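Local coordinates for protein PcyX_EBK42635 (Marine metagenome, PDB 5OWG) that probably reduces biliverdin to phycoerythrobilin in a four-electron, ferredoxin-dependent reaction, as a phage-type member of the ferredoxin-dependent bilin reductase family, at residues I15-E20 against A60-V65; E23-N28 against N175-I180. All blocks are in the same frame, centred on the assembly; numbering follows the deposited sequence.

In the fold
Helix 14-28 takes part in both contacts, first packing on the antiparallel sheet and then meeting another helix. Interaction 1 sets its early turns, 15-20, on strand 57-67 of the six-stranded sheet; interaction 2 sets its later turns, 23-28, beside residues 175-180, on helix 161-179. The centres of the two contacts lie about 14 Å apart. Along the chain their segments alternate: 15-20, 23-28, 60-65, then 175-180. In the alpha/beta/alpha sandwich known for bilin reductases, interaction 1 thus joins the helix layer to the sheet, and interaction 2 joins two helices, distant in sequence, packed side by side on the same face of it.

Interaction 1. Residues I15-E20 against A60-V65; sequences IKWKDE and AHLDVV
Helix-on-sheet packing brings Lys18 of helix 14-28 over Val64 of strand 57-67, within the alpha/beta/alpha sandwich of the bilin reductase family. Residues alternate along the strand, and the side chains of Leu62 and Val64 both start toward the helix. Between them they meet two neighbouring helix residues, Trp17 and Lys18. The lysine contributes carbon rather than charge: its CD lies 3.8 Å from both CG1 and CG2 of Val64, resting against the fork of the valine. With chi1 and chi2 both anti (-175° and -179°), the first part of the lysine chain runs straight out to Val64; the bends at the next two torsions then turn the amine back to its own helix. There Lys18 NZ forms a salt bridge 3.0 Å long with Asp19 OD1, the amine arriving almost head-on to the carboxylate oxygen, in line with its bond to carbon. From the residue just before Lys18, the indole of Trp17 approaches Leu62 obliquely, CH2 standing 4.4 Å from Leu62 CD1. This is a looser contact, and the ring has other neighbours in the core: it meets Phe93 and also touches Cys166, Ala169 and Val170 of helix 161-179. A large aromatic suits a place where sheet and two helices converge, while branched Leu62 and Val64 suit a strand face buried under a helix. No hydrogen bond joins the two segments, so the contact depends on apolar packing, with the amphipathic lysine giving its methylenes to the sheet and its ammonium to a carboxylate at the partly exposed margin.

Interaction 2. Residues E23-N28 against N175-I180; sequences EVLNNN and NYIDKI
Ile177 reaches Val24 and Asn28 with two different branches, separated by its first torsion. At chi1 -64° its CG1 is anti to the carbonyl carbon and CG2 anti to the backbone N; an extended second torsion then carries CD1 away to the valine, while CG2 stays with the asparagine. Ile177 CD1 comes within 3.7 Å of Val24 CG1, the two side chains crossing at a slant. The same methyl has a more distant neighbour in Leu25, whose CD2 lies 4.3 Å away from Ile177 CD1. On the other branch, Ile177 CG2 packs 3.5 Å from Asn28 CB and equally close to Asn28 OD1, so it touches both the aliphatic root and the oxygen of the amide.

This is the meeting of two neighbouring helices running almost the same way: the axes of 23-28 and 175-179 are 11.1 Å apart at their closest, with 22° between their directions. At such a spacing a long, branched isoleucine is well suited to bridge the gap, and Ile177 also touches Leu80 of strand 73-82, which places it between the helices and the sheet. Val24 extends the packing by touching Leu173 and Asn174, a turn earlier on helix 161-179.

Asn28 suits its place because its amide can bond back to the backbone four residues earlier. Its ND2 donates to Val24 O across 3.1 Å, with a fairly straight N-H...O angle of 162°. The acceptor lies near the plane of the Asn28 amide, and this bond holds the amide's rotation while CB and OD1 remain against Ile177 CG2.

Interaction 1. Residues I15-E20 against A60-V65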
# COMPACT_ATOMS: atom_id res chain seq x y z
N ILE A 15 -7.88 -10.76 -8.36
CA ILE A 15 -8.11 -9.74 -9.38
C ILE A 15 -9.37 -8.95 -9.06
O ILE A 15 -9.42 -7.73 -9.29
CB ILE A 15 -8.20 -10.40 -10.77
CG1 ILE A 15 -7.06 -11.42 -10.97
CG2 ILE A 15 -8.15 -9.34 -11.86
CD1 ILE A 15 -5.68 -10.88 -10.67
N LYS A 16 -10.40 -9.61 -8.54
CA LYS A 16 -11.59 -8.91 -8.10
C LYS A 16 -11.25 -7.90 -7.01
O LYS A 16 -11.58 -6.72 -7.11
CB LYS A 16 -12.64 -9.91 -7.62
CG LYS A 16 -13.90 -9.26 -7.06
CD LYS A 16 -15.13 -10.08 -7.40
CE LYS A 16 -16.37 -9.49 -6.77
NZ LYS A 16 -16.58 -8.06 -7.14
N TRP A 17 -10.59 -8.37 -5.94
CA TRP A 17 -10.17 -7.46 -4.88
C TRP A 17 -9.36 -6.29 -5.43
O TRP A 17 -9.39 -5.20 -4.85
CB TRP A 17 -9.35 -8.22 -3.84
CG TRP A 17 -8.52 -7.32 -2.97
CD1 TRP A 17 -8.85 -6.81 -1.75
CD2 TRP A 17 -7.22 -6.81 -3.28
NE1 TRP A 17 -7.83 -6.02 -1.28
CE2 TRP A 17 -6.82 -6.00 -2.20
CE3 TRP A 17 -6.35 -6.95 -4.37
CZ2 TRP A 17 -5.60 -5.33 -2.17
CZ3 TRP A 17 -5.13 -6.30 -4.34
CH2 TRP A 17 -4.77 -5.50 -3.25
N LYS A 18 -8.65 -6.50 -6.53
CA LYS A 18 -7.84 -5.43 -7.10
C LYS A 18 -8.71 -4.39 -7.80
O LYS A 18 -8.49 -3.18 -7.63
CB LYS A 18 -6.81 -6.00 -8.08
CG LYS A 18 -5.84 -4.98 -8.64
CD LYS A 18 -4.86 -5.60 -9.63
CE LYS A 18 -5.55 -6.17 -10.85
NZ LYS A 18 -6.42 -5.18 -11.53
N ASP A 19 -9.69 -4.83 -8.58
CA ASP A 19 -10.58 -3.89 -9.26
C ASP A 19 -11.46 -3.16 -8.26
O ASP A 19 -11.70 -1.95 -8.40
CB ASP A 19 -11.43 -4.62 -10.30
CG ASP A 19 -10.60 -5.14 -11.46
OD1 ASP A 19 -9.37 -4.97 -11.44
OD2 ASP A 19 -11.19 -5.72 -12.40
N GLU A 20 -11.96 -3.87 -7.24
CA GLU A 20 -12.72 -3.19 -6.19
C GLU A 20 -11.84 -2.18 -5.46
O GLU A 20 -12.30 -1.10 -5.08
CB GLU A 20 -13.28 -4.22 -5.20
CG GLU A 20 -14.14 -5.31 -5.82
CD GLU A 20 -15.33 -4.77 -6.58
OE1 GLU A 20 -15.13 -4.13 -7.64
OE2 GLU A 20 -16.48 -4.99 -6.14
N ALA A 60 -1.09 7.19 -1.43
CA ALA A 60 -1.74 5.89 -1.50
C ALA A 60 -1.17 5.16 -2.71
O ALA A 60 -1.28 5.66 -3.83
CB ALA A 60 -3.26 6.03 -1.64
N HIS A 61 -0.56 4.00 -2.48
CA HIS A 61 0.29 3.35 -3.48
C HIS A 61 -0.18 1.92 -3.70
O HIS A 61 -0.23 1.13 -2.75
CB HIS A 61 1.75 3.38 -3.02
CG HIS A 61 2.70 2.66 -3.93
ND1 HIS A 61 3.90 2.16 -3.50
CD2 HIS A 61 2.62 2.38 -5.25
CE1 HIS A 61 4.53 1.58 -4.52
NE2 HIS A 61 3.77 1.70 -5.59
N LEU A 62 -0.50 1.59 -4.95
CA LEU A 62 -0.91 0.25 -5.33
C LEU A 62 0.19 -0.36 -6.20
O LEU A 62 0.46 0.13 -7.29
CB LEU A 62 -2.24 0.26 -6.08
CG LEU A 62 -2.74 -1.11 -6.56
CD1 LEU A 62 -3.15 -1.98 -5.37
CD2 LEU A 62 -3.89 -0.96 -7.54
N ASP A 63 0.80 -1.44 -5.70
CA ASP A 63 1.86 -2.15 -6.39
C ASP A 63 1.38 -3.56 -6.69
O ASP A 63 1.14 -4.34 -5.77
CB ASP A 63 3.13 -2.17 -5.55
CG ASP A 63 4.15 -3.17 -6.06
OD1 ASP A 63 4.22 -3.37 -7.29
OD2 ASP A 63 4.88 -3.76 -5.23
N VAL A 64 1.25 -3.89 -7.98
CA VAL A 64 0.72 -5.17 -8.42
C VAL A 64 1.72 -5.80 -9.38
O VAL A 64 2.16 -5.16 -10.34
CB VAL A 64 -0.65 -5.03 -9.10
CG1 VAL A 64 -1.19 -6.39 -9.55
CG2 VAL A 64 -1.63 -4.35 -8.16
N VAL A 65 2.08 -7.06 -9.12
CA VAL A 65 2.94 -7.84 -10.00
C VAL A 65 2.12 -9.01 -10.51
O VAL A 65 1.80 -9.94 -9.75
CB VAL A 65 4.21 -8.33 -9.29
CG1 VAL A 65 5.10 -9.10 -10.26
CG2 VAL A 65 4.97 -7.16 -8.68

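Interaction 2. Residues E23-N28 against N175-I180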
# COMPACT_ATOMS: atom_id res chain seq x y z
N GLU A 23 -11.45 0.90 -7.70
CA GLU A 23 -12.68 1.68 -7.74
C GLU A 23 -12.79 2.59 -6.52
O GLU A 23 -13.16 3.76 -6.65
CB GLU A 23 -13.89 0.75 -7.82
CG GLU A 23 -15.23 1.47 -7.99
CD GLU A 23 -15.32 2.26 -9.28
OE1 GLU A 23 -14.43 2.09 -10.15
OE2 GLU A 23 -16.27 3.05 -9.43
N VAL A 24 -12.46 2.07 -5.34
CA VAL A 24 -12.53 2.88 -4.13
C VAL A 24 -11.56 4.05 -4.22
O VAL A 24 -11.92 5.20 -3.93
CB VAL A 24 -12.24 2.01 -2.89
CG1 VAL A 24 -12.15 2.87 -1.63
CG2 VAL A 24 -13.31 0.95 -2.73
N LEU A 25 -10.32 3.79 -4.64
CA LEU A 25 -9.33 4.86 -4.71
C LEU A 25 -9.72 5.92 -5.72
O LEU A 25 -9.50 7.12 -5.50
CB LEU A 25 -7.95 4.27 -5.04
CG LEU A 25 -7.35 3.34 -3.99
CD1 LEU A 25 -6.12 2.63 -4.55
CD2 LEU A 25 -6.98 4.09 -2.73
N ASN A 26 -10.32 5.51 -6.84
CA ASN A 26 -10.76 6.48 -7.84
C ASN A 26 -11.93 7.32 -7.34
O ASN A 26 -12.10 8.47 -7.78
CB ASN A 26 -11.16 5.77 -9.14
CG ASN A 26 -9.95 5.24 -9.90
OD1 ASN A 26 -8.85 5.78 -9.80
ND2 ASN A 26 -10.16 4.18 -10.67
N ASN A 27 -12.74 6.78 -6.42
CA ASN A 27 -13.93 7.48 -5.95
C ASN A 27 -13.64 8.47 -4.82
O ASN A 27 -14.51 9.30 -4.52
CB ASN A 27 -14.98 6.48 -5.47
CG ASN A 27 -15.87 5.98 -6.60
OD1 ASN A 27 -15.48 6.00 -7.77
ND2 ASN A 27 -17.07 5.53 -6.24
N ASN A 28 -12.48 8.40 -4.19
CA ASN A 28 -12.15 9.24 -3.05
C ASN A 28 -10.89 10.07 -3.25
O ASN A 28 -10.84 11.23 -2.83
CB ASN A 28 -11.99 8.38 -1.79
CG ASN A 28 -13.30 7.78 -1.32
OD1 ASN A 28 -13.91 8.26 -0.36
ND2 ASN A 28 -13.74 6.73 -1.99
N ASN A 175 -13.55 2.34 4.70
CA ASN A 175 -13.72 2.93 6.03
C ASN A 175 -12.48 3.70 6.48
O ASN A 175 -12.61 4.66 7.25
CB ASN A 175 -14.06 1.84 7.04
CG ASN A 175 -15.54 1.54 7.09
OD1 ASN A 175 -16.29 2.20 7.81
ND2 ASN A 175 -15.98 0.55 6.32
N TYR A 176 -11.29 3.29 6.04
CA TYR A 176 -10.08 4.04 6.38
C TYR A 176 -10.10 5.42 5.74
O TYR A 176 -9.78 6.43 6.38
CB TYR A 176 -8.83 3.27 5.94
CG TYR A 176 -7.54 4.04 6.14
CD1 TYR A 176 -6.84 3.97 7.34
CD2 TYR A 176 -7.02 4.83 5.13
CE1 TYR A 176 -5.66 4.66 7.53
CE2 TYR A 176 -5.84 5.54 5.31
CZ TYR A 176 -5.17 5.45 6.51
OH TYR A 176 -4.00 6.14 6.70
N ILE A 177 -10.46 5.48 4.45
CA ILE A 177 -10.48 6.75 3.73
C ILE A 177 -11.48 7.71 4.35
O ILE A 177 -11.34 8.94 4.21
CB ILE A 177 -10.78 6.49 2.24
CG1 ILE A 177 -9.65 5.65 1.62
CG2 ILE A 177 -10.95 7.79 1.47
CD1 ILE A 177 -9.95 5.11 0.24
N ASP A 178 -12.49 7.19 5.04
CA ASP A 178 -13.50 8.04 5.65
C ASP A 178 -13.06 8.54 7.02
O ASP A 178 -13.12 9.74 7.30
CB ASP A 178 -14.82 7.27 5.77
CG ASP A 178 -15.82 7.95 6.68
OD1 ASP A 178 -15.75 9.19 6.84
OD2 ASP A 178 -16.69 7.25 7.24
N LYS A 179 -12.61 7.64 7.90
CA LYS A 179 -12.33 8.02 9.28
C LYS A 179 -11.03 8.80 9.42
O LYS A 179 -10.90 9.62 10.34
CB LYS A 179 -12.29 6.78 10.17
CG LYS A 179 -13.62 6.03 10.23
CD LYS A 179 -13.50 4.76 11.05
CE LYS A 179 -14.83 4.03 11.14
NZ LYS A 179 -15.89 4.84 11.81
N ILE A 180 -10.06 8.57 8.53
CA ILE A 180 -8.78 9.28 8.64
C ILE A 180 -9.00 10.78 8.54
O ILE A 180 -8.23 11.57 9.10
CB ILE A 180 -7.79 8.77 7.58
CG1 ILE A 180 -6.38 9.31 7.84
CG2 ILE A 180 -8.23 9.19 6.18
CD1 ILE A 180 -5.72 8.74 9.09